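Local coordinates for stress-induced-phosphoprotein 1 (Caenorhabditis elegans, PDB 4GCN) that organises Hsp70 and Hsp90 as a co-chaperone, binding Hsp90 and inhibiting its ATPase activity, and raises longevity and thermotolerance, at residues 81-86 against 110-115; 89-94 against 104-109. All coordinates share one frame; numbering follows the deposited sequence.

Contact 1. Residues 81-86 against 110-115; sequences LIAKAM and LSEFRD
The start of helix 79-95 meets the end of helix 99-112 at the open mouth of the helical hairpin of the predicted TPR 3. Ala-83 and Glu-112 mark the closest backbone approach, their CA atoms 5.3 Å apart. The tight part lies around the methyl of Ala-83, whose CB is 3.4 Å from Phe-113 CB and 3.9 Å from Glu-112 CB. Glu-112 carries most of the rest. Its CG is anti to the backbone N (chi1 -157°) and the chain then bends at chi2 (72°), so the carboxylate reaches across helix 79-95 between two apolar side chains one turn apart. Glu-112 OE1 rests 3.7 Å from Ile-82 CG2, while Glu-112 OE2 lies 3.7 Å from Met-86 CE, the extended methionine crossing the glutamate at about a right angle. These are van der Waals contacts; OE2 also has a long, weak ion pair with Arg-73 of helix 58-74. The loose side begins at Phe-113, where the chain leaves helical geometry. Only its CB packs closely here, and with CG anti to the backbone N (chi1 177°) the ring leads away to an exposed position. Ile-82 and Met-86 also touch helices 42-54 and 58-74, respectively, whereas Leu-110 packs on helix 116-126, which Asp-115 caps through Leu-118 N.

Contact 2. Residues 89-94 against 104-109; sequences AGNAFQ and QWFHRS
Two hydrogen bonds grip the buried hydroxyl of Ser-109, OG pairing with Ala-83 O and with Ser-87 OG on the facing helix. They tie together the antiparallel helix pair of TPR 3, here segments of helices 79-95 and 99-112 whose axes approach to 8.4 Å at a crossing angle of -164°. The close fit centres on Gly-90, eighth residue of the predicted repeat, a place where the TPR consensus has a small residue. Gly-90 CA lies over one face of the Phe-106 ring, 3.9 Å from its centroid, a CH-pi contact; a CB built on this glycine would clash with Phe-106 CE1. Gln-94, with its chain extended beyond CG, meets the same ring at its edge, OE1 3.3 Å from Phe-106 CZ and the amide plane steeply turned (79°) against the ring. That oxygen also takes a hydrogen bond from Lys-121 of helix 116-126. Trp-105 is held on both faces: Ala-89 CB makes a CH-pi contact, 3.7 Å from the centroid of the six-membered ring of Trp-105, and Arg-108 NH1 lies 3.3 Å above the opposite face, near the edge of the ring system. An alanine at Trp-105 would probably loosen the pairing of the two helices, since the surface shared with Ala-89 and Phe-93 would go with the indole. The Phe-93 and Trp-105 rings lie at 26° to each other but are displaced, with little face-to-face overlap, and Trp-105 NE1 sits at the edge of the phenyl ring, 3.5 Å from Phe-93 CE2.

From the N terminus the chain passes helices 3-20 to 58-74 before entering helix 79-95, where segment 81-86 comes first and 89-94 about two turns later. After the turn to helix 99-112, segment 104-109 closes the shorter loop as contact 2, with nine residues between its segments. Segment 110-115 then closes the longer one as contact 1, spanning 23 residues and enclosing contact 2. The loops therefore nest without crossing, as in a helical hairpin zipped from its turn toward its open end. The centres lie about 10 Å apart, and Met-86 bridges them by packing on Trp-105 and Ser-109. Together they join the two helices of TPR 3 between helices 58-74 and 116-126.

Contact 1. Residues 81-86 against 110-115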
loop_
_atom_site.group_PDB
_atom_site.type_symbol
_atom_site.label_atom_id
_atom_site.label_comp_id
_atom_site.label_asym_id
_atom_site.label_seq_id
_atom_site.Cartn_x
_atom_site.Cartn_y
_atom_site.Cartn_z
ATOM N N LEU A 81 7.231 -5.722 -2.767
ATOM C CA LEU A 81 5.857 -5.230 -2.509
ATOM C C LEU A 81 5.781 -4.619 -1.123
ATOM O O LEU A 81 4.998 -3.713 -0.855
ATOM C CB LEU A 81 4.864 -6.415 -2.629
ATOM C CG LEU A 81 4.942 -7.181 -3.936
ATOM C CD1 LEU A 81 3.924 -8.312 -3.833
ATOM C CD2 LEU A 81 4.696 -6.219 -5.115
ATOM N N ILE A 82 6.601 -5.113 -0.196
ATOM C CA ILE A 82 6.776 -4.429 1.083
ATOM C C ILE A 82 7.487 -3.054 0.888
ATOM O O ILE A 82 7.046 -2.048 1.458
ATOM C CB ILE A 82 7.559 -5.316 2.103
ATOM C CG1 ILE A 82 6.792 -6.616 2.376
ATOM C CG2 ILE A 82 7.866 -4.495 3.344
ATOM C CD1 ILE A 82 7.603 -7.653 3.245
ATOM N N ALA A 83 8.518 -2.974 0.035
ATOM C CA ALA A 83 9.149 -1.692 -0.311
ATOM C C ALA A 83 8.148 -0.696 -0.889
ATOM O O ALA A 83 8.198 0.501 -0.544
ATOM C CB ALA A 83 10.288 -1.903 -1.306
ATOM N N LYS A 84 7.291 -1.163 -1.801
ATOM C CA LYS A 84 6.233 -0.309 -2.385
ATOM C C LYS A 84 5.322 0.260 -1.311
ATOM O O LYS A 84 5.014 1.440 -1.396
ATOM C CB LYS A 84 5.402 -1.050 -3.376
ATOM C CG LYS A 84 4.319 -0.184 -4.036
ATOM C CD LYS A 84 3.715 -0.880 -5.270
ATOM C CE LYS A 84 2.876 -2.124 -4.893
ATOM N NZ LYS A 84 2.438 -2.898 -6.103
ATOM N N ALA A 85 4.942 -0.530 -0.299
ATOM C CA ALA A 85 4.093 -0.047 0.766
ATOM C C ALA A 85 4.803 1.076 1.485
ATOM O O ALA A 85 4.177 2.080 1.845
ATOM C CB ALA A 85 3.706 -1.147 1.780
ATOM N N MET A 86 6.092 0.871 1.727
ATOM C CA MET A 86 6.919 1.840 2.445
ATOM C C MET A 86 7.031 3.186 1.709
ATOM O O MET A 86 6.825 4.239 2.307
ATOM C CB MET A 86 8.288 1.237 2.746
ATOM C CG MET A 86 8.197 0.159 3.815
ATOM S SD MET A 86 9.776 -0.696 3.866
ATOM C CE MET A 86 9.522 -1.761 5.322
ATOM N N LEU A 110 13.913 2.257 0.879
ATOM C CA LEU A 110 15.111 2.075 0.107
ATOM C C LEU A 110 15.931 0.917 0.640
ATOM O O LEU A 110 16.619 0.208 -0.099
ATOM C CB LEU A 110 15.991 3.336 0.179
ATOM C CG LEU A 110 15.454 4.495 -0.627
ATOM C CD1 LEU A 110 16.322 5.728 -0.422
ATOM C CD2 LEU A 110 15.472 4.052 -2.119
ATOM N N SER A 111 15.898 0.742 1.933
ATOM C CA SER A 111 16.651 -0.361 2.543
ATOM C C SER A 111 15.964 -1.690 2.194
ATOM O O SER A 111 16.596 -2.732 2.104
ATOM C CB SER A 111 16.719 -0.178 4.108
ATOM O OG SER A 111 17.557 0.893 4.542
ATOM N N GLU A 112 14.661 -1.680 2.056
ATOM C CA GLU A 112 13.936 -2.880 1.636
ATOM C C GLU A 112 14.254 -3.260 0.139
ATOM O O GLU A 112 14.515 -4.425 -0.205
ATOM C CB GLU A 112 12.446 -2.651 1.830
ATOM C CG GLU A 112 11.579 -3.908 1.979
ATOM C CD GLU A 112 11.726 -4.644 3.299
ATOM O OE1 GLU A 112 11.275 -5.830 3.375
ATOM O OE2 GLU A 112 12.227 -4.056 4.243
ATOM N N PHE A 113 14.227 -2.260 -0.714
ATOM C CA PHE A 113 14.470 -2.452 -2.149
ATOM C C PHE A 113 15.005 -1.129 -2.729
ATOM O O PHE A 113 14.310 -0.115 -2.656
ATOM C CB PHE A 113 13.187 -2.818 -2.897
ATOM C CG PHE A 113 13.375 -2.956 -4.398
ATOM C CD1 PHE A 113 14.183 -3.927 -4.919
ATOM C CD2 PHE A 113 12.791 -2.061 -5.254
ATOM C CE1 PHE A 113 14.407 -4.047 -6.282
ATOM C CE2 PHE A 113 12.982 -2.157 -6.630
ATOM C CZ PHE A 113 13.784 -3.158 -7.149
ATOM N N ARG A 114 16.212 -1.159 -3.300
ATOM C CA ARG A 114 16.870 0.081 -3.734
ATOM C C ARG A 114 16.188 0.626 -5.005
ATOM O O ARG A 114 16.398 0.133 -6.086
ATOM C CB ARG A 114 18.352 -0.150 -3.958
ATOM C CG ARG A 114 19.223 1.118 -3.860
ATOM C CD ARG A 114 20.485 1.032 -4.734
ATOM N NE ARG A 114 20.457 1.959 -5.880
ATOM C CZ ARG A 114 21.120 3.128 -5.975
ATOM N NH1 ARG A 114 21.923 3.576 -4.998
ATOM N NH2 ARG A 114 20.986 3.867 -7.081
ATOM N N ASP A 115 15.308 1.590 -4.870
ATOM C CA ASP A 115 14.678 2.220 -6.025
ATOM C C ASP A 115 15.569 3.391 -6.473
ATOM O O ASP A 115 15.738 4.366 -5.739
ATOM C CB ASP A 115 13.267 2.658 -5.638
ATOM C CG ASP A 115 12.494 3.249 -6.794
ATOM O OD1 ASP A 115 12.800 4.375 -7.205
ATOM O OD2 ASP A 115 11.577 2.571 -7.306
#

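Contact 2. Residues 89-94 against 104-109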
loop_
_atom_site.group_PDB
_atom_site.type_symbol
_atom_site.label_atom_id
_atom_site.label_comp_id
_atom_site.label_asym_id
_atom_site.label_seq_id
_atom_site.Cartn_x
_atom_site.Cartn_y
_atom_site.Cartn_z
ATOM N N ALA A 89 3.632 4.982 1.846
ATOM C CA ALA A 89 3.545 5.642 3.101
ATOM C C ALA A 89 4.347 6.949 3.160
ATOM O O ALA A 89 3.862 7.909 3.773
ATOM C CB ALA A 89 4.030 4.718 4.259
ATOM N N GLY A 90 5.557 6.964 2.594
ATOM C CA GLY A 90 6.357 8.141 2.578
ATOM C C GLY A 90 5.689 9.276 1.825
ATOM O O GLY A 90 5.640 10.414 2.278
ATOM N N ASN A 91 5.170 8.946 0.641
ATOM C CA ASN A 91 4.405 9.891 -0.101
ATOM C C ASN A 91 3.147 10.455 0.613
ATOM O O ASN A 91 2.857 11.663 0.543
ATOM C CB ASN A 91 4.062 9.264 -1.441
ATOM C CG ASN A 91 5.249 9.251 -2.382
ATOM O OD1 ASN A 91 5.799 8.192 -2.666
ATOM N ND2 ASN A 91 5.610 10.393 -2.904
ATOM N N ALA A 92 2.402 9.585 1.291
ATOM C CA ALA A 92 1.255 9.991 2.081
ATOM C C ALA A 92 1.651 10.958 3.203
ATOM O O ALA A 92 0.906 11.874 3.492
ATOM C CB ALA A 92 0.455 8.784 2.647
ATOM N N PHE A 93 2.805 10.732 3.837
ATOM C CA PHE A 93 3.374 11.648 4.797
ATOM C C PHE A 93 3.813 12.978 4.214
ATOM O O PHE A 93 3.481 14.039 4.757
ATOM C CB PHE A 93 4.454 11.025 5.621
ATOM C CG PHE A 93 3.952 10.339 6.861
ATOM C CD1 PHE A 93 3.263 11.066 7.854
ATOM C CD2 PHE A 93 4.156 8.995 7.047
ATOM C CE1 PHE A 93 2.899 10.473 9.031
ATOM C CE2 PHE A 93 3.725 8.361 8.236
ATOM C CZ PHE A 93 3.096 9.097 9.203
ATOM N N GLN A 94 4.415 12.967 3.056
ATOM C CA GLN A 94 4.658 14.230 2.369
ATOM C C GLN A 94 3.383 15.046 2.132
ATOM O O GLN A 94 3.377 16.273 2.248
ATOM C CB GLN A 94 5.298 14.048 1.004
ATOM C CG GLN A 94 6.740 13.693 0.969
ATOM C CD GLN A 94 7.233 13.634 -0.454
ATOM O OE1 GLN A 94 6.987 12.643 -1.100
ATOM N NE2 GLN A 94 7.918 14.713 -0.940
ATOM N N GLN A 104 11.585 9.122 7.154
ATOM C CA GLN A 104 11.732 7.833 7.906
ATOM C C GLN A 104 11.255 6.667 7.015
ATOM O O GLN A 104 11.950 5.641 6.939
ATOM C CB GLN A 104 10.944 7.782 9.216
ATOM C CG GLN A 104 11.657 8.391 10.428
ATOM C CD GLN A 104 10.727 8.533 11.630
ATOM O OE1 GLN A 104 9.915 7.641 11.901
ATOM N NE2 GLN A 104 10.865 9.647 12.376
ATOM N N TRP A 105 10.118 6.856 6.332
ATOM C CA TRP A 105 9.507 5.789 5.572
ATOM C C TRP A 105 10.299 5.531 4.268
ATOM O O TRP A 105 10.493 4.403 3.868
ATOM C CB TRP A 105 8.033 6.092 5.262
ATOM C CG TRP A 105 7.124 5.648 6.351
ATOM C CD1 TRP A 105 6.614 6.380 7.403
ATOM C CD2 TRP A 105 6.607 4.318 6.521
ATOM N NE1 TRP A 105 5.860 5.583 8.253
ATOM C CE2 TRP A 105 5.815 4.324 7.758
ATOM C CE3 TRP A 105 6.778 3.136 5.842
ATOM C CZ2 TRP A 105 5.130 3.194 8.194
ATOM C CZ3 TRP A 105 6.035 2.019 6.238
ATOM C CH2 TRP A 105 5.258 2.031 7.399
ATOM N N PHE A 106 10.737 6.591 3.615
ATOM C CA PHE A 106 11.504 6.483 2.386
ATOM C C PHE A 106 12.824 5.727 2.627
ATOM O O PHE A 106 13.250 4.944 1.819
ATOM C CB PHE A 106 11.774 7.875 1.868
ATOM C CG PHE A 106 10.567 8.550 1.214
ATOM C CD1 PHE A 106 9.646 7.852 0.474
ATOM C CD2 PHE A 106 10.412 9.920 1.293
ATOM C CE1 PHE A 106 8.569 8.512 -0.202
ATOM C CE2 PHE A 106 9.315 10.576 0.652
ATOM C CZ PHE A 106 8.415 9.858 -0.096
ATOM N N HIS A 107 13.514 6.038 3.705
ATOM C CA HIS A 107 14.691 5.298 4.081
ATOM C C HIS A 107 14.447 3.825 4.360
ATOM O O HIS A 107 15.242 3.001 3.874
ATOM C CB HIS A 107 15.388 5.945 5.247
ATOM C CG HIS A 107 16.309 7.047 4.830
ATOM N ND1 HIS A 107 17.365 6.835 3.991
ATOM C CD2 HIS A 107 16.328 8.387 5.161
ATOM C CE1 HIS A 107 18.065 8.011 3.845
ATOM N NE2 HIS A 107 17.416 8.956 4.528
ATOM N N ARG A 108 13.371 3.480 5.108
ATOM C CA ARG A 108 12.862 2.092 5.161
ATOM C C ARG A 108 12.650 1.443 3.814
ATOM O O ARG A 108 13.199 0.349 3.535
ATOM C CB ARG A 108 11.652 2.012 6.042
ATOM C CG ARG A 108 12.061 2.161 7.514
ATOM C CD ARG A 108 10.911 2.302 8.461
ATOM N NE ARG A 108 10.284 0.977 8.647
ATOM C CZ ARG A 108 8.992 0.785 8.924
ATOM N NH1 ARG A 108 8.198 1.816 9.122
ATOM N NH2 ARG A 108 8.484 -0.449 9.063
ATOM N N SER A 109 11.999 2.179 2.914
ATOM C CA SER A 109 11.694 1.639 1.685
ATOM C C SER A 109 12.950 1.339 0.881
ATOM O O SER A 109 13.045 0.297 0.258
ATOM C CB SER A 109 10.816 2.600 0.898
ATOM O OG SER A 109 10.580 2.061 -0.384
#